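Local coordinates for DNA/pantothenate metabolism flavoprotein (Streptomyces sparsogenes DSM 40356, PDB 7CFU) that probably decarboxylates a C-terminal cysteine of a peptide during natural-product biosynthesis, using bound flavin mononucleotide as its cofactor, at residues A144-K148 / P149-R153; S189-S192 / T193-Q197. All blocks are in the same frame, centred on the assembly; numbering follows the deposited sequence.

Contact 1 of 2, residues A144-K148 / P149-R153; sequences AMWSK and PAVQR
Two torsions bring Trp146 and Gln152 together: the indole of Trp146 swings anti to its backbone nitrogen (chi1 -177°), while the chain of Gln152 bends at chi2 (-48°), turning its amide back over the ring. The setting is a tight link leading from helix 143-146 into helix 149-160, with Lys148 at the N-cap and Pro149 the first helical residue. Gln152 NE2 sits over the centre of one indole face, 3.3 Å from Trp146 CE2, and the amide plane stands steeply against the ring, 72° away from parallel. The same nitrogen donates to Trp146 O at 2.6 Å, close to straight and nearly within the plane of its own amide; this hydrogen bond to the backbone restricts the rotation of the amide while the indole face packs beneath its nitrogen. Gln152 also donates its backbone N to Lys148 O at 3.1 Å, closing the first turn of the new helix.

Val151 fills the inside of the turn, its CG2 lying 3.3 Å from Met145 O. This places the turn beside the flavin site, since the side chain of Met145 touches FMN. Lys148 bends away at chi2 and chi4; its NZ makes a weak bond to Ala144 O and also donates to Leu129 O and, its main partner, Ala131 O of the second subunit, so the turn also forms part of a subunit interface. Beside the indole, Val151 CG1 approaches obliquely, 4.2 Å from Trp146 CE3.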
loop_
_atom_site.group_PDB
_atom_site.type_symbol
_atom_site.label_atom_id
_atom_site.label_comp_id
_atom_site.label_asym_id
_atom_site.label_seq_id
_atom_site.Cartn_x
_atom_site.Cartn_y
_atom_site.Cartn_z
ATOM N N ALA A 144 -6.537 -31.514 26.587
ATOM C CA ALA A 144 -7.032 -30.482 27.496
ATOM C C ALA A 144 -8.254 -29.771 26.918
ATOM O O ALA A 144 -9.222 -29.505 27.640
ATOM C CB ALA A 144 -5.920 -29.484 27.813
ATOM N N MET A 145 -8.220 -29.448 25.613
ATOM C CA MET A 145 -9.331 -28.748 24.970
ATOM C C MET A 145 -10.556 -29.654 24.847
ATOM O O MET A 145 -11.685 -29.229 25.120
ATOM C CB MET A 145 -8.892 -28.241 23.583
ATOM C CG MET A 145 -7.667 -27.306 23.608
ATOM S SD MET A 145 -6.909 -27.035 21.980
ATOM C CE MET A 145 -8.242 -26.153 21.157
ATOM N N TRP A 146 -10.351 -30.902 24.428
ATOM C CA TRP A 146 -11.460 -31.834 24.271
ATOM C C TRP A 146 -12.186 -32.093 25.594
ATOM O O TRP A 146 -13.394 -32.352 25.597
ATOM C CB TRP A 146 -10.941 -33.146 23.679
ATOM C CG TRP A 146 -12.014 -34.157 23.396
ATOM C CD1 TRP A 146 -12.229 -35.330 24.062
ATOM C CD2 TRP A 146 -13.006 -34.099 22.355
ATOM N NE1 TRP A 146 -13.295 -36.000 23.509
ATOM C CE2 TRP A 146 -13.790 -35.269 22.460
ATOM C CE3 TRP A 146 -13.307 -33.173 21.348
ATOM C CZ2 TRP A 146 -14.855 -35.538 21.599
ATOM C CZ3 TRP A 146 -14.364 -33.441 20.492
ATOM C CH2 TRP A 146 -15.126 -34.615 20.623
ATOM N N SER A 147 -11.481 -32.006 26.723
ATOM C CA SER A 147 -12.085 -32.300 28.019
ATOM C C SER A 147 -12.832 -31.114 28.611
ATOM O O SER A 147 -13.455 -31.264 29.664
ATOM C CB SER A 147 -11.019 -32.740 29.019
ATOM O OG SER A 147 -10.281 -31.608 29.456
ATOM N N LYS A 148 -12.759 -29.944 27.992
ATOM C CA LYS A 148 -13.430 -28.783 28.552
ATOM C C LYS A 148 -14.941 -28.992 28.532
ATOM O O LYS A 148 -15.474 -29.542 27.565
ATOM C CB LYS A 148 -13.063 -27.521 27.780
ATOM C CG LYS A 148 -11.678 -26.998 28.123
ATOM C CD LYS A 148 -11.608 -26.566 29.588
ATOM C CE LYS A 148 -10.320 -25.798 29.874
ATOM N NZ LYS A 148 -9.109 -26.620 29.592
ATOM N N PRO A 149 -15.645 -28.599 29.604
ATOM C CA PRO A 149 -17.116 -28.725 29.617
ATOM C C PRO A 149 -17.791 -27.992 28.473
ATOM O O PRO A 149 -18.785 -28.482 27.921
ATOM C CB PRO A 149 -17.509 -28.116 30.971
ATOM C CG PRO A 149 -16.272 -28.156 31.807
ATOM C CD PRO A 149 -15.112 -28.038 30.858
ATOM N N ALA A 150 -17.302 -26.800 28.128
ATOM C CA ALA A 150 -17.901 -26.050 27.028
ATOM C C ALA A 150 -17.803 -26.825 25.721
ATOM O O ALA A 150 -18.764 -26.870 24.946
ATOM C CB ALA A 150 -17.232 -24.682 26.905
ATOM N N VAL A 151 -16.652 -27.456 25.462
ATOM C CA VAL A 151 -16.503 -28.237 24.234
ATOM C C VAL A 151 -17.461 -29.421 24.227
ATOM O O VAL A 151 -18.124 -29.689 23.222
ATOM C CB VAL A 151 -15.038 -28.680 24.044
ATOM C CG1 VAL A 151 -14.907 -29.648 22.870
ATOM C CG2 VAL A 151 -14.161 -27.464 23.801
ATOM N N GLN A 152 -17.567 -30.139 25.356
ATOM C CA GLN A 152 -18.436 -31.316 25.396
ATOM C C GLN A 152 -19.912 -30.940 25.304
ATOM O O GLN A 152 -20.701 -31.693 24.724
ATOM C CB GLN A 152 -18.162 -32.132 26.663
ATOM C CG GLN A 152 -16.836 -32.894 26.611
ATOM C CD GLN A 152 -16.668 -33.660 25.308
ATOM O OE1 GLN A 152 -17.562 -34.397 24.891
ATOM N NE2 GLN A 152 -15.529 -33.468 24.645
ATOM N N ARG A 153 -20.310 -29.789 25.852
ATOM C CA ARG A 153 -21.671 -29.305 25.607
ATOM C C ARG A 153 -21.926 -29.113 24.116
ATOM O O ARG A 153 -22.977 -29.514 23.596
ATOM C CB ARG A 153 -21.912 -27.989 26.349
ATOM C CG ARG A 153 -22.130 -28.141 27.850
ATOM C CD ARG A 153 -22.695 -26.880 28.464
ATOM N NE ARG A 153 -21.765 -25.753 28.429
ATOM C CZ ARG A 153 -20.825 -25.520 29.346
ATOM N NH1 ARG A 153 -20.669 -26.338 30.381
ATOM N NH2 ARG A 153 -20.036 -24.459 29.235
#

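Contact 2 of 2, residues S189-S192 / T193-Q197; sequences SAIS and TALIQ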
loop_
_atom_site.group_PDB
_atom_site.type_symbol
_atom_site.label_atom_id
_atom_site.label_comp_id
_atom_site.label_asym_id
_atom_site.label_seq_id
_atom_site.Cartn_x
_atom_site.Cartn_y
_atom_site.Cartn_z
ATOM N N SER A 189 -15.604 -44.653 8.163
ATOM C CA SER A 189 -16.907 -45.289 8.317
ATOM C C SER A 189 -18.035 -44.260 8.292
ATOM O O SER A 189 -19.072 -44.475 7.649
ATOM C CB SER A 189 -16.933 -46.088 9.621
ATOM O OG SER A 189 -18.227 -46.599 9.889
ATOM N N ALA A 190 -17.849 -43.134 8.985
ATOM C CA ALA A 190 -18.891 -42.111 9.032
ATOM C C ALA A 190 -19.124 -41.482 7.665
ATOM O O ALA A 190 -20.271 -41.253 7.270
ATOM C CB ALA A 190 -18.524 -41.037 10.056
ATOM N N ILE A 191 -18.050 -41.196 6.924
ATOM C CA ILE A 191 -18.212 -40.566 5.617
ATOM C C ILE A 191 -18.858 -41.533 4.632
ATOM O O ILE A 191 -19.750 -41.145 3.866
ATOM C CB ILE A 191 -16.863 -40.029 5.106
ATOM C CG1 ILE A 191 -16.406 -38.842 5.960
ATOM C CG2 ILE A 191 -16.959 -39.633 3.648
ATOM C CD1 ILE A 191 -15.071 -38.258 5.535
ATOM N N SER A 192 -18.410 -42.796 4.620
ATOM C CA SER A 192 -19.017 -43.802 3.748
ATOM C C SER A 192 -20.517 -43.905 3.999
ATOM O O SER A 192 -21.317 -43.950 3.057
ATOM C CB SER A 192 -18.353 -45.163 3.971
ATOM O OG SER A 192 -16.962 -45.115 3.704
ATOM N N THR A 193 -20.912 -43.941 5.273
ATOM C CA THR A 193 -22.329 -43.967 5.626
ATOM C C THR A 193 -23.063 -42.763 5.044
ATOM O O THR A 193 -24.152 -42.898 4.467
ATOM C CB THR A 193 -22.471 -44.002 7.151
ATOM O OG1 THR A 193 -21.809 -45.164 7.663
ATOM C CG2 THR A 193 -23.930 -44.013 7.564
ATOM N N ALA A 194 -22.471 -41.571 5.184
ATOM C CA ALA A 194 -23.094 -40.354 4.668
ATOM C C ALA A 194 -23.200 -40.377 3.147
ATOM O O ALA A 194 -24.218 -39.959 2.587
ATOM C CB ALA A 194 -22.305 -39.128 5.131
ATOM N N LEU A 195 -22.149 -40.836 2.458
ATOM C CA LEU A 195 -22.197 -40.900 0.998
ATOM C C LEU A 195 -23.266 -41.873 0.515
ATOM O O LEU A 195 -23.959 -41.604 -0.474
ATOM C CB LEU A 195 -20.824 -41.285 0.446
ATOM C CG LEU A 195 -19.749 -40.228 0.705
ATOM C CD1 LEU A 195 -18.367 -40.755 0.406
ATOM C CD2 LEU A 195 -20.038 -38.986 -0.126
ATOM N N ILE A 196 -23.403 -43.015 1.190
ATOM C CA ILE A 196 -24.415 -43.995 0.800
ATOM C C ILE A 196 -25.806 -43.480 1.131
ATOM O O ILE A 196 -26.739 -43.601 0.326
ATOM C CB ILE A 196 -24.125 -45.350 1.472
ATOM C CG1 ILE A 196 -22.946 -46.022 0.770
ATOM C CG2 ILE A 196 -25.360 -46.238 1.435
ATOM C CD1 ILE A 196 -22.127 -46.896 1.656
ATOM N N GLN A 197 -25.962 -42.888 2.318
ATOM C CA GLN A 197 -27.231 -42.274 2.686
ATOM C C GLN A 197 -27.654 -41.217 1.672
ATOM O O GLN A 197 -28.832 -41.135 1.306
ATOM C CB GLN A 197 -27.108 -41.686 4.092
ATOM C CG GLN A 197 -28.317 -40.955 4.614
ATOM C CD GLN A 197 -28.070 -40.377 5.998
ATOM O OE1 GLN A 197 -26.968 -40.474 6.540
ATOM N NE2 GLN A 197 -29.087 -39.744 6.559
#
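Ile191 and Leu195, one helical turn apart, lie side by side and point the same way, with Ile191 CG2 3.7 Å from Leu195 CD1. Ile191 CG2 is the branch anti to the backbone nitrogen, which leans it beside the carbonyl carbon and forward along the helix to meet the leucine. Leu195 CG in turn rests 3.3 Å from Ile191 O, the carbonyl that accepts Leu195 N at 2.8 Å. Together they make an apolar patch. Ile191 packs on Val103 and Leu105 of strand 101-107 and on Leu44 of helix 37-48, and Leu195 on Val101 and Val48. Next to them the small methyls of Ala190 and Ala194 both pack on Val136 of strand 135-139.

Two of the hydroxyls bond back to the helix itself. Thr193 OG1, set beside its own backbone N by chi1 of -59°, donates to Ser189 O at 2.8 Å. Thr193 N reaches the same oxygen at 3.1 Å from the opposite face of the carbonyl plane, so two donors of one residue grip a single acceptor. Ser192 OG likewise bonds to the carbonyl four residues back, Gln188 O. Ile196 is exposed, and its CD1 folds back to 3.4 Å from Ser192 O. This division, Ala190, Ile191, Ala194 and Leu195 packed against the sheet, with Ser189, Thr193 and Ile196 exposed, is that of an alpha-helix laid with one face against the parallel sheet of a Rossmann-like flavoprotein.

Going from the N terminus, the chain has laid down four strands of the parallel sheet before contact 1, which leads it from helix 143-146 into helix 149-160. That turn lies near the flavin and the second subunit. Strand 164-165, an outermost strand of the sheet within this chain, follows, then a loop that is partly unmodelled, and finally helix 187-199, within which contact 2 lies. Neither contact closes a long loop; they come in series, without nesting or crossing. The centres of contact 1 and contact 2 are 26 Å apart, and their nearest atoms about 13 Å. Contact 1 joins two consecutive helices, whereas contact 2 belongs to the helix that packs on strands 101-107 and 135-139 and on helix 37-48.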